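Local coordinates for protein GH3 beta-N-acetylglucosaminidase (Paenibacillaceae, PDB 6K5J) that hydrolyses terminal non-reducing N-acetyl-beta-D-glucosamine units as a family 3 glycoside hydrolase, probably releasing them from chitin-derived oligosaccharides, at residues P389-P395 with I448-V454; I441-G446 with L471-V477; V281-V286 with A307-L312; V289-D294 with R320-R325; G109-Y115 with R163-A168. All coordinates share one frame; numbering follows the deposited sequence.

Overall arrangement
From the N terminus, interaction 5 comes first, closing a loop of 47 residues by bringing helix 158-174 against helix 111-127 in the family 3 N-terminal TIM-barrel domain. Interactions 3 and 4 follow there, closing loops of 20 and 25 residues, and cross along the chain, their segments alternating; both use helix 281-291, first against helix 302-317 and then against the lead-in to helix 323-339. They touch through V286 on R320 and the E283-R320 salt bridge. Past the barrel, interactions 1 and 2 (loops of 52 and 24 residues) also cross, joining parallel strands 390-396 and 450-455 and the helices beside them. Their centres lie about 52 to 62 Å from those of interactions 3 and 4.

Interaction 1: P389-P395 with I448-V454; sequences PVLVVWP and ISQVVVV
P389 O is gripped twice where the two strands begin. Q450 NE2 donates to P389 O over 3.0 Å, arriving above the carbonyl plane while the oxygen stays in the plane of the Q450 amide. A water gives a second bond to P389 O and accepts from Q450 N. OE1 of that amide takes a bond from D385 N, which should fix its rotation. Four backbone bonds then zigzag between the parallel strands, starting with L391 N to Q450 O and ending with V454 N to V393 O. L391, V393, V451 and V453 share one face of the sheet, V392 and V452 the other. V393 CG2 sits beside V453 CG2 at 3.9 Å, both pointing the same way, and L391 CD2 lies alongside V451 CG2 at 4.1 Å. At the far end V454 meets two rings: its CG2, anti to the carbonyl carbon, is 3.9 Å from W394 CE3, and its CB is 3.8 Å from P395 CD. These are inner strands of a mixed sheet, 424-430 flanking 390-395 and 478-483 flanking 450-454. Helix 435-447 packs on L391, V393 and V451, and helix 413-419 on V392, V452 and V454.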
# COMPACT_ATOMS: atom_id res chain seq x y z
N PRO A 389 29.23 23.43 -3.24
CA PRO A 389 28.78 22.24 -2.50
C PRO A 389 27.27 22.27 -2.29
O PRO A 389 26.63 23.32 -2.34
CB PRO A 389 29.52 22.35 -1.16
CG PRO A 389 30.55 23.43 -1.35
CD PRO A 389 30.01 24.34 -2.40
N VAL A 390 26.73 21.09 -2.02
CA VAL A 390 25.30 20.93 -1.77
C VAL A 390 25.14 20.15 -0.48
O VAL A 390 25.71 19.06 -0.33
CB VAL A 390 24.60 20.19 -2.93
CG1 VAL A 390 23.08 20.16 -2.73
CG2 VAL A 390 24.96 20.83 -4.27
N LEU A 391 24.37 20.70 0.45
CA LEU A 391 23.99 19.98 1.65
C LEU A 391 22.63 19.34 1.41
O LEU A 391 21.64 20.04 1.19
CB LEU A 391 23.94 20.91 2.86
CG LEU A 391 23.42 20.25 4.13
CD1 LEU A 391 24.39 19.14 4.62
CD2 LEU A 391 23.18 21.28 5.22
N VAL A 392 22.58 18.01 1.45
CA VAL A 392 21.32 17.28 1.35
C VAL A 392 20.96 16.74 2.72
O VAL A 392 21.76 16.04 3.35
CB VAL A 392 21.40 16.14 0.32
CG1 VAL A 392 20.07 15.35 0.29
CG2 VAL A 392 21.74 16.70 -1.07
N VAL A 393 19.76 17.08 3.19
CA VAL A 393 19.24 16.57 4.46
C VAL A 393 18.30 15.41 4.14
O VAL A 393 17.27 15.60 3.48
CB VAL A 393 18.53 17.68 5.25
CG1 VAL A 393 18.14 17.17 6.64
CG2 VAL A 393 19.44 18.90 5.37
N TRP A 394 18.66 14.21 4.58
CA TRP A 394 17.97 13.00 4.15
C TRP A 394 17.27 12.36 5.34
O TRP A 394 17.94 12.02 6.33
CB TRP A 394 18.95 12.01 3.52
CG TRP A 394 18.28 10.74 3.07
CD1 TRP A 394 18.31 9.53 3.71
CD2 TRP A 394 17.48 10.55 1.90
NE1 TRP A 394 17.56 8.61 3.01
CE2 TRP A 394 17.04 9.21 1.90
CE3 TRP A 394 17.08 11.40 0.85
CZ2 TRP A 394 16.24 8.68 0.88
CZ3 TRP A 394 16.27 10.87 -0.15
CH2 TRP A 394 15.86 9.53 -0.12
N PRO A 395 15.95 12.18 5.30
CA PRO A 395 15.23 11.62 6.44
C PRO A 395 15.15 10.11 6.38
O PRO A 395 15.07 9.50 5.31
CB PRO A 395 13.84 12.25 6.29
CG PRO A 395 13.65 12.28 4.77
CD PRO A 395 15.05 12.51 4.18
N ILE A 448 27.59 25.57 4.24
CA ILE A 448 27.17 25.20 2.89
C ILE A 448 25.84 25.90 2.62
O ILE A 448 24.82 25.57 3.25
CB ILE A 448 27.03 23.68 2.73
CG1 ILE A 448 28.36 22.98 3.03
CG2 ILE A 448 26.56 23.33 1.32
CD1 ILE A 448 28.30 21.45 3.05
N SER A 449 25.84 26.86 1.69
CA SER A 449 24.65 27.69 1.52
C SER A 449 23.58 27.03 0.64
O SER A 449 22.39 27.32 0.81
CB SER A 449 25.06 29.06 0.95
OG SER A 449 24.93 29.09 -0.46
N GLN A 450 23.98 26.16 -0.30
CA GLN A 450 23.03 25.38 -1.09
C GLN A 450 22.54 24.20 -0.26
O GLN A 450 23.27 23.22 -0.06
CB GLN A 450 23.68 24.85 -2.36
CG GLN A 450 23.84 25.85 -3.47
CD GLN A 450 24.18 25.17 -4.78
OE1 GLN A 450 23.53 25.41 -5.80
NE2 GLN A 450 25.20 24.32 -4.75
N VAL A 451 21.28 24.26 0.18
CA VAL A 451 20.68 23.23 1.02
C VAL A 451 19.44 22.68 0.34
O VAL A 451 18.56 23.45 -0.08
CB VAL A 451 20.32 23.77 2.42
CG1 VAL A 451 19.72 22.65 3.27
CG2 VAL A 451 21.57 24.36 3.10
N VAL A 452 19.37 21.35 0.21
CA VAL A 452 18.15 20.66 -0.20
C VAL A 452 17.70 19.80 0.97
O VAL A 452 18.39 18.83 1.34
CB VAL A 452 18.35 19.77 -1.44
CG1 VAL A 452 17.01 19.14 -1.85
CG2 VAL A 452 18.96 20.56 -2.60
N VAL A 453 16.54 20.10 1.53
CA VAL A 453 15.94 19.22 2.52
C VAL A 453 14.94 18.33 1.81
O VAL A 453 14.01 18.82 1.16
CB VAL A 453 15.25 19.99 3.65
CG1 VAL A 453 14.60 19.00 4.62
CG2 VAL A 453 16.25 20.87 4.37
N VAL A 454 15.14 17.02 1.93
CA VAL A 454 14.11 16.06 1.56
C VAL A 454 13.21 15.91 2.79
O VAL A 454 13.65 15.45 3.84
CB VAL A 454 14.72 14.72 1.14
CG1 VAL A 454 13.62 13.72 0.82
CG2 VAL A 454 15.60 14.91 -0.09
O HOH W 1 26.80 25.81 -1.41

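Interaction 2: I441-G446 with L471-V477; sequences IQELSG and LAAKPDV
K474 stretches across to S445, and its side chain can be followed atom by atom. CB rests beside V477 CG2, 3.6 Å away in the same segment, and CG carries the chain onward. CD comes to 3.7 Å from S445 OG; a bend at chi3 (58°) keeps CE against that oxygen, and another at chi4 lets NZ donate to it over 3.0 Å. NZ also makes a weak bond to Q442 O at 3.3 Å. S445 OG itself donates to Q442 O over 2.6 Å from above that carbonyl's plane, so ammonium, hydroxyl and carbonyl form a closed triangle near the end of helix 435-447, where a positive charge would probably be welcome. That helix and helix 462-472 lie on the same face of the sheet, the latter being the helix of the beta-alpha-beta crossover from strand 450-455 to strand 478-483; the type I turn K474-V477 leads into the second strand. L471 packs against S445. Its CD2 lies 3.5 Å from S445 OG, and its CD1 meets I441 CG2 at 4.0 Å, the two side chains crossing at about a right angle. V477 CG2 touches S445 O at 3.7 Å, and V451 touches both S445 and V477.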
# COMPACT_ATOMS: atom_id res chain seq x y z
N ILE A 441 22.49 20.21 11.57
CA ILE A 441 22.06 20.71 10.27
C ILE A 441 22.17 22.23 10.22
O ILE A 441 22.66 22.81 9.24
CB ILE A 441 20.63 20.25 9.94
CG1 ILE A 441 20.57 18.72 9.80
CG2 ILE A 441 20.14 20.93 8.65
CD1 ILE A 441 21.67 18.12 8.94
N GLN A 442 21.71 22.91 11.27
CA GLN A 442 21.79 24.37 11.29
C GLN A 442 23.23 24.83 11.19
O GLN A 442 23.53 25.83 10.52
CB GLN A 442 21.13 24.92 12.55
CG GLN A 442 19.65 24.55 12.67
CD GLN A 442 18.77 25.73 13.02
OE1 GLN A 442 18.99 26.84 12.54
NE2 GLN A 442 17.76 25.49 13.85
N GLU A 443 24.15 24.10 11.82
CA GLU A 443 25.56 24.46 11.75
C GLU A 443 26.12 24.27 10.35
O GLU A 443 26.79 25.17 9.81
CB GLU A 443 26.36 23.64 12.76
CG GLU A 443 27.79 24.11 12.96
CD GLU A 443 28.76 22.98 13.24
OE1 GLU A 443 29.31 22.40 12.27
OE2 GLU A 443 28.96 22.65 14.43
N LEU A 444 25.87 23.11 9.74
CA LEU A 444 26.40 22.87 8.40
C LEU A 444 25.82 23.83 7.38
O LEU A 444 26.47 24.15 6.38
CB LEU A 444 26.13 21.42 7.99
CG LEU A 444 27.04 20.37 8.64
CD1 LEU A 444 26.43 18.97 8.50
CD2 LEU A 444 28.43 20.42 8.02
N SER A 445 24.59 24.31 7.60
CA SER A 445 23.99 25.28 6.69
C SER A 445 24.70 26.62 6.76
O SER A 445 24.58 27.42 5.81
CB SER A 445 22.50 25.46 7.00
OG SER A 445 22.29 26.12 8.23
N GLY A 446 25.42 26.91 7.85
CA GLY A 446 26.26 28.09 7.88
C GLY A 446 27.52 27.93 7.05
O GLY A 446 28.14 28.94 6.68
N LEU A 471 15.67 26.91 8.55
CA LEU A 471 16.57 27.05 7.41
C LEU A 471 16.00 28.04 6.40
O LEU A 471 16.75 28.77 5.75
CB LEU A 471 16.81 25.69 6.75
CG LEU A 471 17.53 24.64 7.59
CD1 LEU A 471 17.49 23.28 6.89
CD2 LEU A 471 18.97 25.08 7.82
N ALA A 472 14.68 28.05 6.24
CA ALA A 472 14.04 28.94 5.29
C ALA A 472 14.18 30.40 5.69
O ALA A 472 14.09 31.28 4.83
CB ALA A 472 12.55 28.59 5.13
N ALA A 473 14.39 30.67 6.98
CA ALA A 473 14.53 32.03 7.48
C ALA A 473 15.97 32.53 7.45
O ALA A 473 16.20 33.72 7.71
CB ALA A 473 13.99 32.12 8.91
N LYS A 474 16.94 31.67 7.14
CA LYS A 474 18.34 32.10 7.11
C LYS A 474 18.64 32.82 5.80
O LYS A 474 18.57 32.19 4.73
CB LYS A 474 19.27 30.90 7.27
CG LYS A 474 19.13 30.21 8.63
CD LYS A 474 20.15 29.09 8.81
CE LYS A 474 21.58 29.60 8.66
NZ LYS A 474 22.53 28.86 9.53
N PRO A 475 19.00 34.10 5.82
CA PRO A 475 19.21 34.83 4.56
C PRO A 475 20.45 34.39 3.80
O PRO A 475 20.57 34.71 2.61
CB PRO A 475 19.34 36.30 5.01
CG PRO A 475 18.97 36.31 6.48
CD PRO A 475 19.27 34.95 7.00
N ASP A 476 21.36 33.66 4.44
CA ASP A 476 22.56 33.16 3.80
C ASP A 476 22.37 31.77 3.18
O ASP A 476 23.35 31.19 2.69
CB ASP A 476 23.71 33.11 4.82
CG ASP A 476 23.28 32.50 6.15
OD1 ASP A 476 22.24 32.92 6.70
OD2 ASP A 476 23.98 31.58 6.65
N VAL A 477 21.16 31.23 3.21
CA VAL A 477 20.87 29.88 2.76
C VAL A 477 19.95 29.95 1.55
O VAL A 477 18.98 30.72 1.55
CB VAL A 477 20.23 29.03 3.88
CG1 VAL A 477 19.71 27.69 3.34
CG2 VAL A 477 21.22 28.81 5.02
O HOH W 2 25.38 29.71 4.68

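Interaction 3: V281-V286 with A307-L312; sequences VGEGAV and AALDAL
Two consecutive outer helices of the TIM barrel, linked through strand 296-298, meet where G282 lies against A308. Their short segments cross at -50° with axes 7.6 Å apart, and at the closest point G282 CA is 4.2 Å from A308 CA. Small residues make this possible. G282 has no side chain, and a CB on it would stand tight against A311 CB, the methyl that now rests on G282 O at 3.3 Å. One turn on, A285 CB meets A308 CB at 3.8 Å, methyl against methyl. The larger side chains reach over the neighbouring backbone: V286 CG2 touches A311 O at 3.4 Å, and L312 CD2 lies 3.7 Å from A285 O. L312 gets there because its CG stands anti to its carbonyl carbon (chi1 -74°), bringing the branched end round to helix 281-291. No hydrogen bond crosses the interface; the carbonyls of G282, A285 and A311 are met by carbon, while G282 O keeps its helical bond from V286 N. Beneath, A285 and L312 touch I296, A308 touches V298, and L309 and L312 reach V21. Two helices side by side over parallel strands 296-298 and 21-23 are what the outer layer of a beta/alpha barrel consists of.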
# COMPACT_ATOMS: atom_id res chain seq x y z
N VAL A 281 -11.84 -10.43 17.64
CA VAL A 281 -11.46 -11.10 16.39
C VAL A 281 -12.42 -12.25 16.06
O VAL A 281 -12.90 -12.37 14.93
CB VAL A 281 -10.00 -11.58 16.45
CG1 VAL A 281 -9.67 -12.46 15.24
CG2 VAL A 281 -9.03 -10.38 16.53
N GLY A 282 -12.70 -13.11 17.04
CA GLY A 282 -13.57 -14.25 16.78
C GLY A 282 -14.98 -13.82 16.39
O GLY A 282 -15.52 -14.27 15.37
N GLU A 283 -15.57 -12.93 17.17
CA GLU A 283 -16.91 -12.45 16.86
C GLU A 283 -16.90 -11.50 15.67
O GLU A 283 -17.88 -11.43 14.92
CB GLU A 283 -17.52 -11.79 18.10
CG GLU A 283 -18.93 -11.24 17.94
CD GLU A 283 -19.99 -12.31 17.68
OE1 GLU A 283 -20.98 -11.99 16.98
OE2 GLU A 283 -19.86 -13.46 18.17
N GLY A 284 -15.80 -10.77 15.45
CA GLY A 284 -15.67 -10.01 14.22
C GLY A 284 -15.66 -10.91 13.00
O GLY A 284 -16.27 -10.59 11.97
N ALA A 285 -14.97 -12.05 13.09
CA ALA A 285 -14.96 -13.01 11.98
C ALA A 285 -16.38 -13.45 11.64
O ALA A 285 -16.79 -13.44 10.47
CB ALA A 285 -14.11 -14.22 12.35
N VAL A 286 -17.14 -13.86 12.66
CA VAL A 286 -18.52 -14.30 12.45
C VAL A 286 -19.35 -13.17 11.85
O VAL A 286 -20.09 -13.36 10.88
CB VAL A 286 -19.13 -14.80 13.77
CG1 VAL A 286 -20.62 -15.12 13.60
CG2 VAL A 286 -18.37 -16.01 14.27
N ALA A 307 -8.83 -18.34 16.94
CA ALA A 307 -10.08 -17.84 17.50
C ALA A 307 -11.11 -17.59 16.40
O ALA A 307 -12.29 -17.93 16.55
CB ALA A 307 -9.85 -16.57 18.32
N ALA A 308 -10.68 -16.99 15.28
CA ALA A 308 -11.58 -16.77 14.15
C ALA A 308 -12.08 -18.09 13.58
O ALA A 308 -13.28 -18.26 13.32
CB ALA A 308 -10.87 -15.97 13.06
N LEU A 309 -11.17 -19.04 13.37
CA LEU A 309 -11.55 -20.35 12.84
C LEU A 309 -12.55 -21.05 13.75
O LEU A 309 -13.55 -21.61 13.29
CB LEU A 309 -10.30 -21.21 12.64
CG LEU A 309 -9.41 -20.94 11.42
CD1 LEU A 309 -7.97 -21.43 11.67
CD2 LEU A 309 -9.99 -21.57 10.17
N ASP A 310 -12.27 -21.04 15.06
CA ASP A 310 -13.16 -21.66 16.04
C ASP A 310 -14.51 -20.96 16.08
O ASP A 310 -15.56 -21.61 16.16
CB ASP A 310 -12.53 -21.63 17.44
CG ASP A 310 -11.44 -22.69 17.63
OD1 ASP A 310 -11.43 -23.68 16.88
OD2 ASP A 310 -10.61 -22.51 18.54
N ALA A 311 -14.51 -19.62 16.05
CA ALA A 311 -15.77 -18.89 16.11
C ALA A 311 -16.62 -19.14 14.87
O ALA A 311 -17.85 -19.25 14.96
CB ALA A 311 -15.48 -17.40 16.28
N LEU A 312 -15.99 -19.22 13.69
CA LEU A 312 -16.74 -19.47 12.46
C LEU A 312 -17.36 -20.86 12.48
O LEU A 312 -18.53 -21.03 12.13
CB LEU A 312 -15.84 -19.31 11.23
CG LEU A 312 -15.49 -17.86 10.87
CD1 LEU A 312 -14.38 -17.83 9.82
CD2 LEU A 312 -16.73 -17.14 10.37

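Interaction 4: V289-D294 with R320-R325; sequences VEAGAD and RISEER
V289 meets R325 and I321 together. Its CG1 lies over one face of the R325 guanidinium, 3.8 Å from NH2, and touches I321 CD1 at 3.9 Å, the V289 and I321 side chains crossing at about a right angle. V289 O takes R325 NH2 at 2.8 Å in the carbonyl plane, on a lone pair, and a weak bond from NE; the same oxygen accepts from G292 N. E290 comes next: CG passes I321 CG1, and the chain, extended beyond CG, carries the carboxylate out to R320. OE1 forms a weak salt bridge with R320 NH2 at 3.4 Å, the two planes turned 72° apart, and a water joins OE2 to R320 NE. R320 NH2 has a stronger partner in E283. A second water links E290 O to R325 NE. G292, at a phi of 133°, ends the helix in a Schellman motif, and the chain then presents A293 O, weakly bonded to R325 NH2 at 2.8 Å near the guanidinium plane. D294 OD1 stays 4.5 Å from R325 NH1, S329 bonding both, and D294 is salt-bridged to R332 and R256. R325 reaches this helix end by a bend at chi2 (63°), its backbone N capped by S322 OG. Placing a leucine there would probably leave the carbonyls of V289 and A293 without their shared cation and the helix end less firmly held. Helix 302-317 also packs here, L312 on V289 and A315 and V316 on I321, so helices 281-291, 302-317 and 323-339 meet.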
# COMPACT_ATOMS: atom_id res chain seq x y z
N VAL A 289 -18.60 -12.50 8.08
CA VAL A 289 -19.27 -13.43 7.17
C VAL A 289 -20.75 -13.10 7.09
O VAL A 289 -21.34 -13.06 6.00
CB VAL A 289 -19.03 -14.89 7.60
CG1 VAL A 289 -19.93 -15.82 6.80
CG2 VAL A 289 -17.54 -15.27 7.41
N GLU A 290 -21.38 -12.83 8.24
CA GLU A 290 -22.80 -12.49 8.23
C GLU A 290 -23.06 -11.24 7.41
O GLU A 290 -24.09 -11.14 6.73
CB GLU A 290 -23.30 -12.31 9.67
CG GLU A 290 -23.39 -13.61 10.45
CD GLU A 290 -23.94 -13.40 11.85
OE1 GLU A 290 -23.35 -12.57 12.59
OE2 GLU A 290 -24.96 -14.02 12.21
N ALA A 291 -22.13 -10.28 7.44
CA ALA A 291 -22.31 -9.06 6.66
C ALA A 291 -22.15 -9.28 5.17
O ALA A 291 -22.66 -8.48 4.38
CB ALA A 291 -21.32 -7.98 7.14
N GLY A 292 -21.44 -10.34 4.75
CA GLY A 292 -21.28 -10.63 3.34
C GLY A 292 -19.87 -10.95 2.88
O GLY A 292 -19.67 -11.25 1.70
N ALA A 293 -18.88 -10.89 3.77
CA ALA A 293 -17.50 -11.16 3.39
C ALA A 293 -17.27 -12.65 3.15
O ALA A 293 -17.92 -13.51 3.74
CB ALA A 293 -16.53 -10.66 4.46
N ASP A 294 -16.29 -12.95 2.29
CA ASP A 294 -15.90 -14.32 2.00
C ASP A 294 -14.61 -14.73 2.68
O ASP A 294 -14.46 -15.91 3.04
CB ASP A 294 -15.68 -14.52 0.50
CG ASP A 294 -16.85 -14.08 -0.31
OD1 ASP A 294 -17.95 -14.61 -0.07
OD2 ASP A 294 -16.67 -13.20 -1.18
N ARG A 320 -26.13 -20.15 13.50
CA ARG A 320 -26.07 -18.71 13.25
C ARG A 320 -25.72 -18.39 11.81
O ARG A 320 -26.18 -17.38 11.27
CB ARG A 320 -25.06 -18.04 14.17
CG ARG A 320 -25.50 -17.88 15.60
CD ARG A 320 -24.39 -17.17 16.40
NE ARG A 320 -24.16 -15.82 15.89
CZ ARG A 320 -23.12 -15.05 16.23
NH1 ARG A 320 -22.21 -15.51 17.07
NH2 ARG A 320 -23.00 -13.83 15.73
N ILE A 321 -24.87 -19.20 11.19
CA ILE A 321 -24.51 -19.08 9.78
C ILE A 321 -24.98 -20.34 9.07
O ILE A 321 -24.70 -21.45 9.54
CB ILE A 321 -23.00 -18.86 9.58
CG1 ILE A 321 -22.56 -17.53 10.23
CG2 ILE A 321 -22.64 -18.88 8.10
CD1 ILE A 321 -21.01 -17.31 10.21
N SER A 322 -25.70 -20.16 7.97
CA SER A 322 -26.37 -21.24 7.26
C SER A 322 -25.41 -21.99 6.34
O SER A 322 -24.33 -21.52 5.98
CB SER A 322 -27.54 -20.70 6.44
OG SER A 322 -27.10 -20.12 5.22
N GLU A 323 -25.84 -23.19 5.96
CA GLU A 323 -25.06 -24.03 5.06
C GLU A 323 -24.89 -23.38 3.70
O GLU A 323 -23.79 -23.38 3.14
CB GLU A 323 -25.73 -25.40 4.92
CG GLU A 323 -25.08 -26.29 3.86
CD GLU A 323 -25.64 -27.70 3.86
OE1 GLU A 323 -26.65 -27.94 4.55
OE2 GLU A 323 -25.05 -28.58 3.19
N GLU A 324 -25.98 -22.83 3.14
CA GLU A 324 -25.87 -22.14 1.86
C GLU A 324 -24.90 -20.96 1.95
O GLU A 324 -24.09 -20.74 1.04
CB GLU A 324 -27.25 -21.65 1.41
CG GLU A 324 -27.27 -20.91 0.06
CD GLU A 324 -26.89 -19.43 0.15
OE1 GLU A 324 -27.16 -18.78 1.20
OE2 GLU A 324 -26.33 -18.91 -0.83
N ARG A 325 -24.96 -20.21 3.05
CA ARG A 325 -24.10 -19.03 3.19
C ARG A 325 -22.63 -19.42 3.10
O ARG A 325 -21.86 -18.79 2.36
CB ARG A 325 -24.40 -18.32 4.51
CG ARG A 325 -23.54 -17.09 4.74
CD ARG A 325 -23.77 -15.99 3.70
NE ARG A 325 -22.74 -14.96 3.82
CZ ARG A 325 -21.53 -15.06 3.29
NH1 ARG A 325 -21.21 -16.12 2.56
NH2 ARG A 325 -20.63 -14.09 3.46
O HOH W 3 -24.33 -12.49 4.21
O HOH W 4 -25.89 -14.34 14.71

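Interaction 5: G109-Y115 with R163-A168; sequences GDAELAY and RLGTEA
R163 supplies the one direct hydrogen bond across, from NH1 to G109 O at 3.0 Å. CG anti to the backbone N (chi1 -178°) and a bend at chi3 bring it there. The oxygen lies in the guanidinium plane, but the donor comes in 44° above the carbonyl plane. A water accepts from both NH1 and A111 N, while NE is held in a salt bridge with E159, which should limit the group's rotation. An alanine here is likely to leave G109 O and the bridging water without their donor, and E159 without its mate. D110 OD1 caps the helix by accepting from E112 N. Apolar packing follows: A111 CB lies 3.7 Å from R163 CG, L164 CD1 is 3.7 Å from A111 CA, and A114 CB meets L164 CG at 4.0 Å. Carbon meets oxygen too, E167 CB at 3.4 Å from A111 O and Y115 CD2 at 3.4 Å from E167 O, which Y115 CA also meets in a CH...O contact. E167 OE1 stays beside Y115 CB while bridging to R170, and Y115 OH bonds D174. Two neighbouring TIM-barrel helices thus pack on alanine and leucine carbon, while the arginine's polar bonds hold the turn before helix 111-127 to helix 158-174.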
# COMPACT_ATOMS: atom_id res chain seq x y z
N GLY A 109 -0.05 11.19 -14.26
CA GLY A 109 -1.33 11.37 -14.91
C GLY A 109 -1.67 10.38 -16.01
O GLY A 109 -2.67 10.59 -16.71
N ASP A 110 -0.90 9.31 -16.17
CA ASP A 110 -0.99 8.45 -17.35
C ASP A 110 -1.45 7.06 -16.95
O ASP A 110 -0.73 6.34 -16.24
CB ASP A 110 0.37 8.40 -18.06
CG ASP A 110 0.32 7.73 -19.42
OD1 ASP A 110 -0.63 6.96 -19.68
OD2 ASP A 110 1.23 7.98 -20.23
N ALA A 111 -2.64 6.66 -17.40
CA ALA A 111 -3.17 5.35 -17.00
C ALA A 111 -2.33 4.21 -17.54
O ALA A 111 -2.25 3.14 -16.91
CB ALA A 111 -4.62 5.20 -17.46
N GLU A 112 -1.69 4.40 -18.70
CA GLU A 112 -0.82 3.37 -19.25
C GLU A 112 0.37 3.07 -18.34
O GLU A 112 0.84 1.94 -18.29
CB GLU A 112 -0.34 3.80 -20.64
CG GLU A 112 0.15 2.67 -21.51
CD GLU A 112 0.31 3.08 -22.97
OE1 GLU A 112 1.06 2.40 -23.70
OE2 GLU A 112 -0.32 4.09 -23.38
N LEU A 113 0.86 4.07 -17.62
CA LEU A 113 1.99 3.82 -16.73
C LEU A 113 1.55 3.08 -15.48
O LEU A 113 2.35 2.32 -14.92
CB LEU A 113 2.67 5.13 -16.34
CG LEU A 113 3.04 6.01 -17.53
CD1 LEU A 113 3.68 7.31 -17.03
CD2 LEU A 113 3.95 5.27 -18.49
N ALA A 114 0.32 3.29 -15.03
CA ALA A 114 -0.18 2.50 -13.91
C ALA A 114 -0.33 1.04 -14.31
O ALA A 114 -0.05 0.14 -13.50
CB ALA A 114 -1.51 3.08 -13.41
N TYR A 115 -0.75 0.78 -15.55
CA TYR A 115 -0.76 -0.60 -16.04
C TYR A 115 0.65 -1.20 -16.00
O TYR A 115 0.84 -2.31 -15.50
CB TYR A 115 -1.31 -0.69 -17.46
CG TYR A 115 -1.29 -2.12 -17.99
CD1 TYR A 115 -0.16 -2.63 -18.64
CD2 TYR A 115 -2.37 -2.96 -17.81
CE1 TYR A 115 -0.13 -3.94 -19.09
CE2 TYR A 115 -2.35 -4.27 -18.28
CZ TYR A 115 -1.23 -4.75 -18.92
OH TYR A 115 -1.22 -6.06 -19.37
N ARG A 163 -9.39 5.95 -13.42
CA ARG A 163 -8.68 5.76 -14.68
C ARG A 163 -7.38 4.98 -14.46
O ARG A 163 -7.08 4.04 -15.20
CB ARG A 163 -8.40 7.13 -15.32
CG ARG A 163 -7.70 7.06 -16.66
CD ARG A 163 -7.86 8.36 -17.45
NE ARG A 163 -7.80 9.55 -16.59
CZ ARG A 163 -6.67 10.17 -16.27
NH1 ARG A 163 -5.52 9.71 -16.71
NH2 ARG A 163 -6.71 11.25 -15.50
N LEU A 164 -6.62 5.36 -13.45
CA LEU A 164 -5.37 4.65 -13.17
C LEU A 164 -5.62 3.34 -12.44
O LEU A 164 -4.96 2.34 -12.72
CB LEU A 164 -4.44 5.54 -12.33
CG LEU A 164 -3.49 6.48 -13.06
CD1 LEU A 164 -4.22 7.34 -14.09
CD2 LEU A 164 -2.74 7.36 -12.04
N GLY A 165 -6.59 3.33 -11.52
CA GLY A 165 -6.82 2.15 -10.71
C GLY A 165 -7.30 0.94 -11.50
O GLY A 165 -6.88 -0.18 -11.22
N THR A 166 -8.19 1.15 -12.48
CA THR A 166 -8.63 -0.01 -13.25
C THR A 166 -7.52 -0.56 -14.12
O THR A 166 -7.47 -1.77 -14.36
CB THR A 166 -9.86 0.29 -14.11
OG1 THR A 166 -9.58 1.38 -15.00
CG2 THR A 166 -11.07 0.63 -13.23
N GLU A 167 -6.63 0.30 -14.60
CA GLU A 167 -5.48 -0.19 -15.35
C GLU A 167 -4.50 -0.95 -14.45
O GLU A 167 -3.87 -1.91 -14.91
CB GLU A 167 -4.78 0.97 -16.06
CG GLU A 167 -5.50 1.35 -17.38
CD GLU A 167 -5.55 0.17 -18.34
OE1 GLU A 167 -4.52 -0.09 -19.00
OE2 GLU A 167 -6.60 -0.50 -18.44
N ALA A 168 -4.36 -0.53 -13.19
CA ALA A 168 -3.53 -1.30 -12.26
C ALA A 168 -4.12 -2.68 -12.04
O ALA A 168 -3.39 -3.68 -12.02
CB ALA A 168 -3.37 -0.55 -10.94
O HOH W 5 -4.49 8.32 -18.93